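Local coordinates for putative acid phosphatase WZB (Escherichia coli, PDB 2WMY), which probably removes phosphate from phosphotyrosine residues of proteins, at residues L12-G17 with D83-M88. The protein carries 1 engineered substitution. Sequence-based numbering, arbitrary orientation.
Sequences LVICTG and DLLLVM. With SO4 (sulfate ion), chain I.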
ATOM      1  N   LEU A  12      -7.967   1.870   0.433  1.00 20.20           N
ATOM      2  CA  LEU A  12      -6.860   2.817   0.330  1.00 20.56           C
ATOM      3  C   LEU A  12      -5.590   2.183   0.891  1.00 20.27           C
ATOM      4  O   LEU A  12      -5.505   1.892   2.087  1.00 21.56           O
ATOM      5  CB  LEU A  12      -7.182   4.120   1.076  1.00 15.04           C
ATOM      6  CG  LEU A  12      -6.163   5.263   0.920  1.00 26.23           C
ATOM      7  CD1 LEU A  12      -6.054   5.742  -0.535  1.00 23.42           C
ATOM      8  CD2 LEU A  12      -6.508   6.428   1.834  1.00 20.21           C
ATOM      9  N   VAL A  13      -4.607   1.962   0.023  1.00 19.35           N
ATOM     10  CA  VAL A  13      -3.317   1.415   0.437  1.00 15.38           C
ATOM     11  C   VAL A  13      -2.329   2.527   0.797  1.00 12.74           C
ATOM     12  O   VAL A  13      -2.117   3.459   0.026  1.00 14.32           O
ATOM     13  CB  VAL A  13      -2.717   0.519  -0.666  1.00 16.76           C
ATOM     14  CG1 VAL A  13      -1.427  -0.134  -0.180  1.00 13.53           C
ATOM     15  CG2 VAL A  13      -3.728  -0.544  -1.085  1.00 10.77           C
ATOM     16  N   ILE A  14      -1.706   2.431   1.962  1.00 17.40           N
ATOM     17  CA  ILE A  14      -0.905   3.549   2.445  1.00 13.37           C
ATOM     18  C   ILE A  14       0.494   3.185   2.931  1.00 14.96           C
ATOM     19  O   ILE A  14       0.671   2.256   3.734  1.00 14.46           O
ATOM     20  CB  ILE A  14      -1.635   4.282   3.590  1.00 21.90           C
ATOM     21  CG1 ILE A  14      -3.050   4.679   3.150  1.00 20.01           C
ATOM     22  CG2 ILE A  14      -0.818   5.487   4.051  1.00 17.24           C
ATOM     23  CD1 ILE A  14      -3.964   5.045   4.284  1.00 14.91           C
ATOM     24  N   CYS A  15       1.486   3.933   2.443  1.00 16.34           N
ATOM     25  CA  CYS A  15       2.837   3.856   2.975  1.00 12.64           C
ATOM     26  C   CYS A  15       3.326   5.253   3.346  1.00 13.97           C
ATOM     27  O   CYS A  15       2.547   6.103   3.799  1.00 13.69           O
ATOM     28  CB  CYS A  15       3.807   3.155   2.003  1.00 21.44           C
ATOM     29  SG  CYS A  15       4.061   3.925   0.373  1.00 17.28           S
ATOM     30  N   THR A  16       4.614   5.497   3.160  1.00 12.66           N
ATOM     31  CA  THR A  16       5.165   6.799   3.505  1.00 16.21           C
ATOM     32  C   THR A  16       5.303   7.695   2.284  1.00 15.95           C
ATOM     33  O   THR A  16       4.642   8.725   2.187  1.00 21.35           O
ATOM     34  CB  THR A  16       6.508   6.651   4.189  1.00 16.98           C
ATOM     35  OG1 THR A  16       6.340   5.797   5.320  1.00 21.79           O
ATOM     36  CG2 THR A  16       7.037   8.007   4.639  1.00 11.87           C
ATOM     37  N   GLY A  17       6.152   7.288   1.344  1.00 16.15           N
ATOM     38  CA  GLY A  17       6.396   8.087   0.161  1.00 12.95           C
ATOM     39  C   GLY A  17       5.340   7.971  -0.925  1.00 10.67           C
ATOM     40  O   GLY A  17       5.259   8.842  -1.781  1.00 13.10           O
ATOM     41  N   ASP A  83     -13.491   2.490   2.358  1.00 31.18           N
ATOM     42  CA  ASP A  83     -14.107   1.687   3.412  1.00 25.09           C
ATOM     43  C   ASP A  83     -13.063   0.992   4.270  1.00 23.59           C
ATOM     44  O   ASP A  83     -13.364   0.530   5.372  1.00 23.53           O
ATOM     45  CB  ASP A  83     -15.037   0.637   2.807  1.00 24.12           C
ATOM     46  CG  ASP A  83     -16.072   1.241   1.879  1.00 31.29           C
ATOM     47  OD1 ASP A  83     -16.611   2.324   2.199  1.00 34.41           O
ATOM     48  OD2 ASP A  83     -16.345   0.626   0.828  1.00 37.87           O
ATOM     49  N   LEU A  84     -11.839   0.922   3.758  1.00 21.36           N
ATOM     50  CA  LEU A  84     -10.764   0.201   4.423  1.00 18.69           C
ATOM     51  C   LEU A  84      -9.395   0.791   4.062  1.00 27.34           C
ATOM     52  O   LEU A  84      -9.078   0.984   2.886  1.00 25.63           O
ATOM     53  CB  LEU A  84     -10.818  -1.280   4.031  1.00 23.67           C
ATOM     54  CG  LEU A  84      -9.692  -2.182   4.538  1.00 30.31           C
ATOM     55  CD1 LEU A  84      -9.845  -2.428   6.039  1.00 31.10           C
ATOM     56  CD2 LEU A  84      -9.690  -3.494   3.784  1.00 30.91           C
ATOM     57  N   LEU A  85      -8.594   1.074   5.088  1.00 22.17           N
ATOM     58  CA  LEU A  85      -7.233   1.556   4.913  1.00 18.43           C
ATOM     59  C   LEU A  85      -6.262   0.447   5.299  1.00 21.87           C
ATOM     60  O   LEU A  85      -6.418  -0.195   6.341  1.00 32.57           O
ATOM     61  CB  LEU A  85      -6.970   2.783   5.801  1.00 13.99           C
ATOM     62  CG  LEU A  85      -7.491   4.170   5.408  1.00 20.09           C
ATOM     63  CD1 LEU A  85      -8.960   4.148   5.071  1.00 23.48           C
ATOM     64  CD2 LEU A  85      -7.214   5.168   6.531  1.00 18.57           C
ATOM     65  N   LEU A  86      -5.254   0.232   4.464  1.00 20.68           N
ATOM     66  CA  LEU A  86      -4.220  -0.745   4.757  1.00 17.66           C
ATOM     67  C   LEU A  86      -2.871  -0.047   4.792  1.00 21.12           C
ATOM     68  O   LEU A  86      -2.421   0.492   3.779  1.00 18.39           O
ATOM     69  CB  LEU A  86      -4.238  -1.873   3.715  1.00 11.66           C
ATOM     70  CG  LEU A  86      -5.492  -2.754   3.768  1.00 18.24           C
ATOM     71  CD1 LEU A  86      -5.443  -3.842   2.718  1.00 21.15           C
ATOM     72  CD2 LEU A  86      -5.659  -3.363   5.162  1.00 13.68           C
ATOM     73  N   VAL A  87      -2.237  -0.042   5.961  1.00 23.29           N
ATOM     74  CA  VAL A  87      -0.973   0.671   6.128  1.00 14.72           C
ATOM     75  C   VAL A  87       0.191  -0.295   6.304  1.00 19.16           C
ATOM     76  O   VAL A  87       0.008  -1.425   6.747  1.00 17.80           O
ATOM     77  CB  VAL A  87      -0.998   1.675   7.292  1.00 14.55           C
ATOM     78  CG1 VAL A  87      -2.200   2.597   7.185  1.00 21.15           C
ATOM     79  CG2 VAL A  87      -0.992   0.950   8.628  1.00 24.20           C
ATOM     80  N   MET A  88       1.387   0.164   5.948  1.00 15.68           N
ATOM     81  CA  MET A  88       2.540  -0.714   5.860  1.00 19.36           C
ATOM     82  C   MET A  88       3.161  -0.971   7.228  1.00 21.41           C
ATOM     83  O   MET A  88       3.554  -2.093   7.536  1.00 20.95           O
ATOM     84  CB  MET A  88       3.570  -0.130   4.888  1.00 18.43           C
ATOM     85  CG  MET A  88       3.057   0.009   3.456  1.00 14.37           C
ATOM     86  SD  MET A  88       2.616  -1.605   2.775  1.00 16.41           S
ATOM     87  CE  MET A  88       1.568  -1.134   1.393  1.00 12.76           C
TER
HETATM   88  S   SO4 I1148       7.720   4.205   0.290  1.00 28.39           S
HETATM   89  O1  SO4 I1148       7.021   4.861  -0.823  1.00 27.14           O
HETATM   90  O2  SO4 I1148       9.153   4.502   0.193  1.00 26.20           O
HETATM   91  O3  SO4 I1148       7.230   4.663   1.599  1.00 22.85           O
HETATM   92  O4  SO4 I1148       7.473   2.763   0.196  1.00 22.95           O
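L12, V13 and I14 pair in parallel with L85, L86 and V87, joining the two central strands of the four-stranded parallel sheet of the low molecular weight phosphatase fold. L12 N donates to L84 O (2.8 Å), L12 O accepts the N-H of L86, and I14 N donates to L86 O (2.8 Å); a weak bond from M88 N to I14 O, bent to 126° at the hydrogen, ends the ladder. On the face shared by L12, I14, L85 and V87, the tip of I14 crosses the L85 branch point, CD1 lying 3.8 Å from L85 CG, while V87 CG1 rests against I14 CB. F74 adjoins L12 and I14 here, and helix 90-99 packs on V87. On the V13 and L86 face, M88 folds back over the strand end: its chain bends at chi2 (-61°), bringing CE to V13 CG1 (3.5 Å) and leaving CG against C15 CB (3.5 Å). M88 also touches R21, a predicted active-site residue at the start of helix 21-32. Strand 10-15 ends at C15, the predicted nucleophile and first residue of the P-loop (CX5R, C15 to R21). A sulfate occupies this loop, probably marking the substrate phosphate site, and I19, C20 and R21 also give it backbone N-H groups. G17 N reaches sulfate O3 almost straight at 2.8 Å, T16 N shares that oxygen, and C15 SG lies 3.3 Å from sulfate O1.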